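Methyltransferase (Streptococcus mutans, PDB 2B78) is of unknown function but probably acts as an S-adenosylmethionine-dependent methyltransferase, with RNA as a possible substrate. Local coordinates at residues Ile112-Gly116 with Thr193-Leu197; Asp117-Phe121 with Leu165-Pro171; Tyr150-Arg154 with Leu187-Met192. All blocks are in the same frame, centred on the assembly; numbering follows the deposited sequence.

Contact 1 of 3, residues Ile112-Gly116 with Thr193-Leu197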
ATOM      1  N   ILE A 112       2.396   9.975  -4.654  1.00 13.04           N
ATOM      2  CA  ILE A 112       3.676  10.613  -4.395  1.00 13.35           C
ATOM      3  C   ILE A 112       4.004  10.378  -2.932  1.00 14.17           C
ATOM      4  O   ILE A 112       3.198  10.670  -2.041  1.00 13.58           O
ATOM      5  CB  ILE A 112       3.629  12.131  -4.631  1.00 13.72           C
ATOM      6  CG1 ILE A 112       3.108  12.433  -6.040  1.00 12.37           C
ATOM      7  CG2 ILE A 112       5.028  12.726  -4.414  1.00 14.32           C
ATOM      8  CD1 ILE A 112       2.884  13.907  -6.308  1.00 11.63           C
ATOM      9  N   ASP A 113       5.183   9.834  -2.681  1.00 14.97           N
ATOM     10  CA  ASP A 113       5.597   9.577  -1.313  1.00 15.02           C
ATOM     11  C   ASP A 113       6.822  10.407  -0.986  1.00 16.15           C
ATOM     12  O   ASP A 113       7.594  10.779  -1.870  1.00 14.18           O
ATOM     13  CB  ASP A 113       5.945   8.095  -1.119  1.00 13.14           C
ATOM     14  CG  ASP A 113       4.758   7.177  -1.338  1.00 12.93           C
ATOM     15  OD1 ASP A 113       3.713   7.401  -0.693  1.00 12.80           O
ATOM     16  OD2 ASP A 113       4.874   6.224  -2.142  1.00 12.77           O
ATOM     17  N   CYS A 114       6.992  10.727   0.287  1.00 16.21           N
ATOM     18  CA  CYS A 114       8.175  11.450   0.671  1.00 17.68           C
ATOM     19  C   CYS A 114       8.954  10.492   1.555  1.00 16.46           C
ATOM     20  O   CYS A 114       8.385   9.818   2.428  1.00 15.72           O
ATOM     21  CB  CYS A 114       7.824  12.744   1.406  1.00 20.20           C
ATOM     22  SG  CYS A 114       7.318  12.561   3.109  1.00 26.56           S
ATOM     23  N   TYR A 115      10.250  10.399   1.284  1.00 15.37           N
ATOM     24  CA  TYR A 115      11.156   9.545   2.030  1.00 13.62           C
ATOM     25  C   TYR A 115      12.294  10.430   2.499  1.00 14.81           C
ATOM     26  O   TYR A 115      13.308  10.552   1.820  1.00 14.81           O
ATOM     27  CB  TYR A 115      11.707   8.439   1.127  1.00 12.03           C
ATOM     28  CG  TYR A 115      10.789   7.251   0.933  1.00 10.19           C
ATOM     29  CD1 TYR A 115      10.888   6.128   1.764  1.00 10.82           C
ATOM     30  CD2 TYR A 115       9.835   7.235  -0.086  1.00  8.48           C
ATOM     31  CE1 TYR A 115      10.058   5.008   1.575  1.00  9.00           C
ATOM     32  CE2 TYR A 115       9.000   6.126  -0.275  1.00  9.81           C
ATOM     33  CZ  TYR A 115       9.125   5.019   0.556  1.00  8.09           C
ATOM     34  OH  TYR A 115       8.337   3.908   0.337  1.00  8.81           O
ATOM     35  N   GLY A 116      12.128  11.055   3.659  1.00 15.53           N
ATOM     36  CA  GLY A 116      13.177  11.927   4.152  1.00 15.19           C
ATOM     37  C   GLY A 116      13.279  13.178   3.299  1.00 15.95           C
ATOM     38  O   GLY A 116      12.312  13.932   3.171  1.00 14.79           O
ATOM     39  N   THR A 193      10.358  -0.208  -2.355  1.00 21.14           N
ATOM     40  CA  THR A 193      11.316   0.628  -1.648  1.00 19.07           C
ATOM     41  C   THR A 193      11.898   0.079  -0.353  1.00 18.93           C
ATOM     42  O   THR A 193      12.611   0.799   0.341  1.00 19.28           O
ATOM     43  CB  THR A 193      10.663   1.952  -1.288  1.00 19.43           C
ATOM     44  OG1 THR A 193       9.639   1.705  -0.312  1.00 19.36           O
ATOM     45  CG2 THR A 193      10.046   2.586  -2.510  1.00 17.83           C
ATOM     46  N   GLY A 194      11.582  -1.164   0.001  1.00 17.89           N
ATOM     47  CA  GLY A 194      12.114  -1.723   1.235  1.00 17.14           C
ATOM     48  C   GLY A 194      11.109  -1.669   2.368  1.00 16.86           C
ATOM     49  O   GLY A 194      11.318  -2.262   3.427  1.00 17.20           O
ATOM     50  N   ILE A 195      10.025  -0.930   2.164  1.00 16.34           N
ATOM     51  CA  ILE A 195       8.996  -0.828   3.182  1.00 16.13           C
ATOM     52  C   ILE A 195       7.669  -0.405   2.561  1.00 14.91           C
ATOM     53  O   ILE A 195       7.636   0.229   1.493  1.00 15.68           O
ATOM     54  CB  ILE A 195       9.400   0.184   4.294  1.00 16.19           C
ATOM     55  CG1 ILE A 195       8.420   0.082   5.472  1.00 16.70           C
ATOM     56  CG2 ILE A 195       9.360   1.612   3.757  1.00 15.31           C
ATOM     57  CD1 ILE A 195       8.887   0.816   6.731  1.00 14.06           C
ATOM     58  N   PHE A 196       6.571  -0.798   3.198  1.00 14.80           N
ATOM     59  CA  PHE A 196       5.253  -0.396   2.729  1.00 14.65           C
ATOM     60  C   PHE A 196       4.741   0.548   3.794  1.00 14.06           C
ATOM     61  O   PHE A 196       4.368   0.133   4.893  1.00 15.66           O
ATOM     62  CB  PHE A 196       4.337  -1.609   2.558  1.00 16.59           C
ATOM     63  CG  PHE A 196       4.554  -2.334   1.256  1.00 17.01           C
ATOM     64  CD1 PHE A 196       3.952  -1.875   0.084  1.00 16.46           C
ATOM     65  CD2 PHE A 196       5.420  -3.415   1.186  1.00 15.67           C
ATOM     66  CE1 PHE A 196       4.218  -2.481  -1.144  1.00 16.51           C
ATOM     67  CE2 PHE A 196       5.697  -4.030  -0.036  1.00 17.65           C
ATOM     68  CZ  PHE A 196       5.092  -3.559  -1.204  1.00 16.76           C
ATOM     69  N   LEU A 197       4.754   1.832   3.464  1.00 12.33           N
ATOM     70  CA  LEU A 197       4.347   2.867   4.396  1.00 12.61           C
ATOM     71  C   LEU A 197       2.918   2.750   4.889  1.00 12.02           C
ATOM     72  O   LEU A 197       2.614   3.196   5.997  1.00 11.56           O
ATOM     73  CB  LEU A 197       4.567   4.254   3.766  1.00 11.18           C
ATOM     74  CG  LEU A 197       6.016   4.605   3.376  1.00 12.55           C
ATOM     75  CD1 LEU A 197       6.050   5.991   2.749  1.00 12.26           C
ATOM     76  CD2 LEU A 197       6.917   4.570   4.599  1.00  8.29           C
TER
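The strand residues 112-115 run past an irregular loop at 193-197. The backbones stay well apart: D113 and L197 are 8.9 Å apart between CA atoms, and Y115 and T193 9.6 Å. Side chains therefore bridge the gap, chiefly that of Y115, which is long enough to span it. Y115 OH lies 2.6 Å from T193 OG1, a short hydrogen bond in which either hydroxyl may be the donor. The strand belongs to a five-stranded mixed sheet, so the bond ties that sheet to the loop ahead of helix 200-210, in what is probably a methyltransferase of Rossmann-like fold. T193 sits about 9 Å, side chain to side chain, from R246, which binds S-adenosyl-L-homocysteine. Branched aliphatic residues suit the remaining space round the tyrosine: I195 CG2 meets the ring edge, 4.1 Å from Y115 CE1, while L197 CD1 comes within 3.9 Å of Y115 CZ. D113 also points toward the loop, but its carboxylate is engaged in a salt bridge with R98. At G194 the backbone angles (100°/-12°) would jam a CB against the preceding carbonyl, which calls for glycine; its N and O bond to Y222 and T223.

Contact 2 of 3, residues Asp117-Phe121 with Leu165-Pro171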
ATOM      1  N   ASP A 117      14.445  13.391   2.698  1.00 16.22           N
ATOM      2  CA  ASP A 117      14.666  14.567   1.859  1.00 16.58           C
ATOM      3  C   ASP A 117      14.343  14.360   0.381  1.00 15.98           C
ATOM      4  O   ASP A 117      14.493  15.278  -0.423  1.00 16.50           O
ATOM      5  CB  ASP A 117      16.115  15.030   1.985  1.00 17.99           C
ATOM      6  CG  ASP A 117      16.450  15.524   3.377  1.00 19.98           C
ATOM      7  OD1 ASP A 117      15.733  16.417   3.883  1.00 19.52           O
ATOM      8  OD2 ASP A 117      17.431  15.021   3.961  1.00 21.34           O
ATOM      9  N   PHE A 118      13.890  13.163   0.030  1.00 14.78           N
ATOM     10  CA  PHE A 118      13.568  12.841  -1.354  1.00 14.34           C
ATOM     11  C   PHE A 118      12.112  12.428  -1.541  1.00 14.56           C
ATOM     12  O   PHE A 118      11.458  11.966  -0.603  1.00 14.67           O
ATOM     13  CB  PHE A 118      14.490  11.715  -1.834  1.00 14.55           C
ATOM     14  CG  PHE A 118      15.945  12.092  -1.838  1.00 15.59           C
ATOM     15  CD1 PHE A 118      16.521  12.694  -2.954  1.00 15.05           C
ATOM     16  CD2 PHE A 118      16.734  11.879  -0.708  1.00 15.46           C
ATOM     17  CE1 PHE A 118      17.862  13.082  -2.941  1.00 14.18           C
ATOM     18  CE2 PHE A 118      18.073  12.265  -0.689  1.00 14.72           C
ATOM     19  CZ  PHE A 118      18.634  12.866  -1.808  1.00 14.62           C
ATOM     20  N   VAL A 119      11.601  12.608  -2.754  1.00 14.42           N
ATOM     21  CA  VAL A 119      10.229  12.232  -3.050  1.00 15.70           C
ATOM     22  C   VAL A 119      10.202  11.132  -4.091  1.00 15.87           C
ATOM     23  O   VAL A 119      11.157  10.963  -4.863  1.00 16.76           O
ATOM     24  CB  VAL A 119       9.397  13.430  -3.552  1.00 16.97           C
ATOM     25  CG1 VAL A 119       9.255  14.435  -2.442  1.00 18.47           C
ATOM     26  CG2 VAL A 119      10.054  14.072  -4.766  1.00 18.43           C
ATOM     27  N   LEU A 120       9.109  10.376  -4.101  1.00 15.54           N
ATOM     28  CA  LEU A 120       8.944   9.281  -5.042  1.00 15.25           C
ATOM     29  C   LEU A 120       7.581   9.349  -5.726  1.00 15.56           C
ATOM     30  O   LEU A 120       6.543   9.202  -5.083  1.00 16.65           O
ATOM     31  CB  LEU A 120       9.097   7.936  -4.321  1.00 12.64           C
ATOM     32  CG  LEU A 120       8.979   6.701  -5.224  1.00 13.93           C
ATOM     33  CD1 LEU A 120      10.165   6.657  -6.190  1.00 12.87           C
ATOM     34  CD2 LEU A 120       8.935   5.440  -4.371  1.00 13.92           C
ATOM     35  N   PHE A 121       7.609   9.586  -7.036  1.00 15.91           N
ATOM     36  CA  PHE A 121       6.416   9.667  -7.866  1.00 16.72           C
ATOM     37  C   PHE A 121       6.140   8.280  -8.421  1.00 17.70           C
ATOM     38  O   PHE A 121       7.076   7.552  -8.773  1.00 17.80           O
ATOM     39  CB  PHE A 121       6.658  10.592  -9.063  1.00 15.94           C
ATOM     40  CG  PHE A 121       6.636  12.055  -8.736  1.00 16.87           C
ATOM     41  CD1 PHE A 121       5.511  12.821  -9.009  1.00 15.92           C
ATOM     42  CD2 PHE A 121       7.749  12.677  -8.176  1.00 17.09           C
ATOM     43  CE1 PHE A 121       5.496  14.185  -8.729  1.00 15.52           C
ATOM     44  CE2 PHE A 121       7.737  14.043  -7.895  1.00 15.16           C
ATOM     45  CZ  PHE A 121       6.612  14.793  -8.171  1.00 13.98           C
ATOM     46  N   LEU A 165      14.407  11.268 -11.178  1.00 17.88           N
ATOM     47  CA  LEU A 165      13.543  12.236 -11.870  1.00 19.00           C
ATOM     48  C   LEU A 165      14.054  13.669 -11.914  1.00 19.65           C
ATOM     49  O   LEU A 165      14.101  14.276 -12.988  1.00 20.53           O
ATOM     50  CB  LEU A 165      12.139  12.229 -11.252  1.00 19.21           C
ATOM     51  CG  LEU A 165      11.101  13.101 -11.970  1.00 19.38           C
ATOM     52  CD1 LEU A 165      10.976  12.648 -13.418  1.00 18.46           C
ATOM     53  CD2 LEU A 165       9.749  13.012 -11.255  1.00 19.70           C
ATOM     54  N   TYR A 166      14.408  14.226 -10.757  1.00 19.07           N
ATOM     55  CA  TYR A 166      14.939  15.587 -10.733  1.00 18.25           C
ATOM     56  C   TYR A 166      15.740  15.855  -9.473  1.00 18.55           C
ATOM     57  O   TYR A 166      15.645  15.107  -8.501  1.00 18.98           O
ATOM     58  CB  TYR A 166      13.813  16.629 -10.886  1.00 16.95           C
ATOM     59  CG  TYR A 166      12.861  16.799  -9.707  1.00 15.85           C
ATOM     60  CD1 TYR A 166      13.308  17.287  -8.480  1.00 15.66           C
ATOM     61  CD2 TYR A 166      11.502  16.506  -9.840  1.00 16.34           C
ATOM     62  CE1 TYR A 166      12.427  17.484  -7.415  1.00 14.36           C
ATOM     63  CE2 TYR A 166      10.612  16.700  -8.778  1.00 16.50           C
ATOM     64  CZ  TYR A 166      11.088  17.190  -7.571  1.00 14.64           C
ATOM     65  OH  TYR A 166      10.222  17.400  -6.529  1.00 14.74           O
ATOM     66  N   GLY A 167      16.540  16.917  -9.497  1.00 19.01           N
ATOM     67  CA  GLY A 167      17.337  17.268  -8.334  1.00 19.69           C
ATOM     68  C   GLY A 167      18.531  16.376  -8.044  1.00 19.98           C
ATOM     69  O   GLY A 167      19.094  15.749  -8.941  1.00 19.31           O
ATOM     70  N   GLN A 168      18.921  16.333  -6.773  1.00 21.10           N
ATOM     71  CA  GLN A 168      20.055  15.527  -6.332  1.00 23.07           C
ATOM     72  C   GLN A 168      19.732  14.040  -6.347  1.00 23.42           C
ATOM     73  O   GLN A 168      18.566  13.645  -6.363  1.00 23.43           O
ATOM     74  CB  GLN A 168      20.464  15.910  -4.907  1.00 25.00           C
ATOM     75  CG  GLN A 168      21.276  17.189  -4.766  1.00 27.22           C
ATOM     76  CD  GLN A 168      21.466  17.585  -3.307  1.00 28.66           C
ATOM     77  OE1 GLN A 168      21.763  16.746  -2.456  1.00 29.21           O
ATOM     78  NE2 GLN A 168      21.293  18.867  -3.015  1.00 30.45           N
ATOM     79  N   GLU A 169      20.776  13.218  -6.351  1.00 23.82           N
ATOM     80  CA  GLU A 169      20.605  11.773  -6.317  1.00 23.90           C
ATOM     81  C   GLU A 169      20.609  11.405  -4.839  1.00 23.35           C
ATOM     82  O   GLU A 169      21.191  12.116  -4.018  1.00 22.47           O
ATOM     83  CB  GLU A 169      21.773  11.070  -7.022  1.00 26.63           C
ATOM     84  CG  GLU A 169      21.709  11.074  -8.540  1.00 29.69           C
ATOM     85  CD  GLU A 169      20.940   9.893  -9.113  1.00 34.54           C
ATOM     86  OE1 GLU A 169      20.753   9.862 -10.349  1.00 37.76           O
ATOM     87  OE2 GLU A 169      20.524   8.991  -8.342  1.00 34.96           O
ATOM     88  N   ALA A 170      19.954  10.301  -4.498  1.00 23.33           N
ATOM     89  CA  ALA A 170      19.892   9.840  -3.120  1.00 22.33           C
ATOM     90  C   ALA A 170      20.829   8.654  -2.960  1.00 22.02           C
ATOM     91  O   ALA A 170      21.177   7.999  -3.940  1.00 22.26           O
ATOM     92  CB  ALA A 170      18.459   9.414  -2.774  1.00 22.78           C
ATOM     93  N   PRO A 171      21.272   8.371  -1.725  1.00 22.36           N
ATOM     94  CA  PRO A 171      22.162   7.221  -1.556  1.00 22.42           C
ATOM     95  C   PRO A 171      21.349   6.019  -2.018  1.00 23.31           C
ATOM     96  O   PRO A 171      20.125   6.023  -1.875  1.00 24.20           O
ATOM     97  CB  PRO A 171      22.414   7.200  -0.050  1.00 21.82           C
ATOM     98  CG  PRO A 171      22.354   8.652   0.317  1.00 21.41           C
ATOM     99  CD  PRO A 171      21.145   9.132  -0.468  1.00 22.75           C
TER
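F118, at the start of strand 118-123, has the largest area buried here, 91 Å². Its ring reaches into the loop 168-171, where A170 lays its methyl group squarely on one face: CB of A170 is 3.4 Å from the centroid of the F118 ring and only 6° off the ring normal, a clear CH-pi contact. A small residue suits this spot because the backbone can then come close, with A170 CA 3.5 Å from F118 CZ. The ring edge carries the partial positive charge of its hydrogens, and there the carbonyl O of Q168 lies 3.5 Å from F118 CE1; that oxygen is buried without a polar partner in the model.

F121 (50 Å²) and Y166 (40 Å²) form the second half of the contact. CE2 of F121 is 4.0 Å from CE2 of Y166, and CD2 of F121 is 3.7 Å from CD2 of L165. Y166 extends onward until its OH is 3.8 Å from CG2 of V119. L165 and Y166 both face A149 in a classic beta bulge, and the chain turns a corner at 166; G167 follows with positive phi, which favours glycine.

Far from the annotated ligand-binding residues, the contact reaches across the intervening strand 148-153, whose small A149 touches both V119 and Y166. Helix 132-142 packs over V119, L165 and Y166: F139 meets F121 edge-to-face and also touches Y166, while R140 makes a cation-pi interaction with the Y166 ring.

Contact 3 of 3, residues Tyr150-Arg154 with Leu187-Met192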
ATOM      1  N   TYR A 150      12.520  10.679  -7.477  1.00 17.19           N
ATOM      2  CA  TYR A 150      12.597   9.458  -8.261  1.00 16.47           C
ATOM      3  C   TYR A 150      11.186   9.112  -8.700  1.00 16.21           C
ATOM      4  O   TYR A 150      10.216   9.657  -8.168  1.00 15.51           O
ATOM      5  CB  TYR A 150      13.162   8.324  -7.415  1.00 15.11           C
ATOM      6  CG  TYR A 150      14.630   8.475  -7.162  1.00 17.03           C
ATOM      7  CD1 TYR A 150      15.568   7.845  -7.989  1.00 15.45           C
ATOM      8  CD2 TYR A 150      15.092   9.288  -6.132  1.00 14.83           C
ATOM      9  CE1 TYR A 150      16.936   8.029  -7.789  1.00 16.45           C
ATOM     10  CE2 TYR A 150      16.453   9.479  -5.926  1.00 16.97           C
ATOM     11  CZ  TYR A 150      17.367   8.848  -6.757  1.00 17.00           C
ATOM     12  OH  TYR A 150      18.714   9.050  -6.558  1.00 18.02           O
ATOM     13  N   GLU A 151      11.071   8.212  -9.666  1.00 16.13           N
ATOM     14  CA  GLU A 151       9.765   7.811 -10.161  1.00 17.16           C
ATOM     15  C   GLU A 151       9.684   6.315 -10.442  1.00 16.72           C
ATOM     16  O   GLU A 151      10.675   5.698 -10.827  1.00 16.35           O
ATOM     17  CB  GLU A 151       9.430   8.582 -11.443  1.00 15.65           C
ATOM     18  CG  GLU A 151      10.277   8.178 -12.656  1.00 16.42           C
ATOM     19  CD  GLU A 151       9.988   9.025 -13.882  1.00 16.64           C
ATOM     20  OE1 GLU A 151       8.859   9.542 -13.998  1.00 11.75           O
ATOM     21  OE2 GLU A 151      10.888   9.167 -14.741  1.00 17.25           O
ATOM     22  N   LYS A 152       8.498   5.743 -10.238  1.00 17.10           N
ATOM     23  CA  LYS A 152       8.255   4.328 -10.518  1.00 17.43           C
ATOM     24  C   LYS A 152       7.209   4.256 -11.626  1.00 18.74           C
ATOM     25  O   LYS A 152       6.231   4.999 -11.599  1.00 19.80           O
ATOM     26  CB  LYS A 152       7.690   3.596  -9.287  1.00 16.47           C
ATOM     27  CG  LYS A 152       8.565   3.605  -8.043  1.00 14.93           C
ATOM     28  CD  LYS A 152       9.915   2.960  -8.297  1.00 13.98           C
ATOM     29  CE  LYS A 152      10.715   2.844  -7.009  1.00 12.42           C
ATOM     30  NZ  LYS A 152      12.089   2.322  -7.246  1.00  7.43           N
ATOM     31  N   ILE A 153       7.427   3.378 -12.605  1.00 20.00           N
ATOM     32  CA  ILE A 153       6.474   3.169 -13.690  1.00 20.18           C
ATOM     33  C   ILE A 153       5.672   1.938 -13.272  1.00 21.26           C
ATOM     34  O   ILE A 153       6.217   0.835 -13.190  1.00 20.59           O
ATOM     35  CB  ILE A 153       7.185   2.879 -15.025  1.00 19.99           C
ATOM     36  CG1 ILE A 153       8.053   4.067 -15.420  1.00 19.98           C
ATOM     37  CG2 ILE A 153       6.169   2.594 -16.115  1.00 18.57           C
ATOM     38  CD1 ILE A 153       7.347   5.389 -15.332  1.00 22.81           C
ATOM     39  N   ARG A 154       4.384   2.132 -13.009  1.00 22.96           N
ATOM     40  CA  ARG A 154       3.517   1.046 -12.552  1.00 24.13           C
ATOM     41  C   ARG A 154       2.511   0.565 -13.591  1.00 24.42           C
ATOM     42  O   ARG A 154       1.370   0.249 -13.253  1.00 25.09           O
ATOM     43  CB  ARG A 154       2.765   1.497 -11.302  1.00 24.08           C
ATOM     44  CG  ARG A 154       3.664   2.078 -10.233  1.00 26.67           C
ATOM     45  CD  ARG A 154       4.104   1.011  -9.272  1.00 29.58           C
ATOM     46  NE  ARG A 154       2.935   0.360  -8.688  1.00 33.11           N
ATOM     47  CZ  ARG A 154       2.952  -0.326  -7.552  1.00 33.91           C
ATOM     48  NH1 ARG A 154       4.085  -0.450  -6.871  1.00 33.53           N
ATOM     49  NH2 ARG A 154       1.837  -0.886  -7.098  1.00 34.33           N
ATOM     50  N   LEU A 187      15.344   3.965  -3.118  1.00 12.12           N
ATOM     51  CA  LEU A 187      14.408   4.565  -4.062  1.00 12.96           C
ATOM     52  C   LEU A 187      14.593   4.270  -5.538  1.00 14.25           C
ATOM     53  O   LEU A 187      13.731   4.637  -6.344  1.00 12.79           O
ATOM     54  CB  LEU A 187      14.396   6.090  -3.887  1.00 11.18           C
ATOM     55  CG  LEU A 187      13.905   6.635  -2.551  1.00 11.23           C
ATOM     56  CD1 LEU A 187      13.827   8.154  -2.632  1.00 11.07           C
ATOM     57  CD2 LEU A 187      12.538   6.036  -2.230  1.00 10.24           C
ATOM     58  N   ASN A 188      15.684   3.611  -5.912  1.00 14.43           N
ATOM     59  CA  ASN A 188      15.889   3.356  -7.330  1.00 16.98           C
ATOM     60  C   ASN A 188      16.264   1.913  -7.655  1.00 18.14           C
ATOM     61  O   ASN A 188      17.062   1.649  -8.556  1.00 19.32           O
ATOM     62  CB  ASN A 188      16.940   4.329  -7.863  1.00 16.60           C
ATOM     63  CG  ASN A 188      16.916   4.437  -9.369  1.00 18.60           C
ATOM     64  OD1 ASN A 188      15.845   4.486  -9.980  1.00 18.60           O
ATOM     65  ND2 ASN A 188      18.096   4.483  -9.982  1.00 19.19           N
ATOM     66  N   ASP A 189      15.667   0.978  -6.925  1.00 18.94           N
ATOM     67  CA  ASP A 189      15.928  -0.440  -7.143  1.00 19.70           C
ATOM     68  C   ASP A 189      14.617  -1.222  -7.263  1.00 19.87           C
ATOM     69  O   ASP A 189      14.080  -1.725  -6.271  1.00 18.61           O
ATOM     70  CB  ASP A 189      16.789  -0.985  -5.999  1.00 19.92           C
ATOM     71  CG  ASP A 189      16.970  -2.488  -6.064  1.00 21.36           C
ATOM     72  OD1 ASP A 189      16.802  -3.070  -7.159  1.00 22.77           O
ATOM     73  OD2 ASP A 189      17.293  -3.087  -5.014  1.00 22.86           O
ATOM     74  N   GLY A 190      14.096  -1.308  -8.485  1.00 20.14           N
ATOM     75  CA  GLY A 190      12.856  -2.030  -8.713  1.00 19.80           C
ATOM     76  C   GLY A 190      11.628  -1.208  -8.371  1.00 21.00           C
ATOM     77  O   GLY A 190      11.723   0.003  -8.179  1.00 21.53           O
ATOM     78  N   LEU A 191      10.479  -1.870  -8.290  1.00 21.66           N
ATOM     79  CA  LEU A 191       9.216  -1.208  -7.983  1.00 24.23           C
ATOM     80  C   LEU A 191       9.023  -0.888  -6.508  1.00 24.38           C
ATOM     81  O   LEU A 191       8.345   0.081  -6.171  1.00 25.54           O
ATOM     82  CB  LEU A 191       8.033  -2.066  -8.450  1.00 25.35           C
ATOM     83  CG  LEU A 191       7.777  -2.195  -9.953  1.00 27.49           C
ATOM     84  CD1 LEU A 191       6.529  -3.038 -10.181  1.00 28.18           C
ATOM     85  CD2 LEU A 191       7.599  -0.813 -10.565  1.00 27.46           C
ATOM     86  N   MET A 192       9.614  -1.695  -5.631  1.00 24.40           N
ATOM     87  CA  MET A 192       9.457  -1.487  -4.195  1.00 24.74           C
ATOM     88  C   MET A 192      10.593  -0.694  -3.572  1.00 22.89           C
ATOM     89  O   MET A 192      11.656  -0.543  -4.169  1.00 21.87           O
ATOM     90  CB  MET A 192       9.282  -2.840  -3.507  1.00 27.12           C
ATOM     91  CG  MET A 192       8.115  -3.629  -4.098  1.00 29.94           C
ATOM     92  SD  MET A 192       7.906  -5.240  -3.335  1.00 35.41           S
ATOM     93  CE  MET A 192       9.408  -6.067  -3.972  1.00 31.41           C
TER
HETATM   94  O   HOH W   1      13.511   1.381  -4.964  1.00 13.65           O
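Strand 148-153 is the parallel neighbour of strand 118-123, joined to it by a beta-alpha-beta crossover through helices 126-130 and 132-142, and here it holds the loop 187-192 between strand 181-185 and helix 200-210. K152 has the largest buried area, 101 Å², followed by L191. The first two chi angles of K152 are both m and the last two t, so the chain bends near the backbone, then runs straight into the loop's curve. There K152 NZ donates to the carbonyl O of L187 at 3.0 Å and to O of G190 at a short 2.5 Å; S162 OG is a further hydrogen-bond partner. A lysine suits this place: its long stem and charged end reach both carbonyls and water 1. At 81°/-167°, a CB on G190 would jam against the preceding carbonyl, hence glycine.

Y150, chi1 m, presents a ring face to CB of L187, and L187, itself m,t, brings CD1 to 3.9 Å from CD2 of Y150, a leucine offering the ring a branched apolar end. The tyrosine OH is engaged by E169 and A170. At the other end L191, m,t, swings CD2 to 3.4 Å from the carbonyl O of I153 and 4.1 Å from CD of R154, its apolar branch suiting the arginine's aliphatic stem. The CA-to-CB bond of D189 points away; its carboxylate forms a salt bridge with R246, which binds S-adenosyl-L-homocysteine. Water 1 accepts from NZ of K152 at 2.8 Å and from N of D189 at 2.9 Å, and donates to O of M192 at 2.8 Å.

All three contacts reach the five-stranded mixed sheet, with centres only 10 to 12 Å apart. Strands 110-115, 118-123 and 148-153 lie side by side in it and serve contacts 1, 2 and 3 in turn. Along the chain the second segments come later: 165-171, then 187-192, then 193-197. Contacts 2 and 3 therefore cross, and contact 1 encloses both. Contacts 1 and 3 share one continuous loop before helix 200-210, with L187 touching Y115; contacts 2 and 3 are tied by the Y150 hydroxyl, which bonds to E169 and A170. Together they join the sheet to the chain that follows it, up to helix 200-210; contacts 1 and 3 lie near R246, contact 2 away from it.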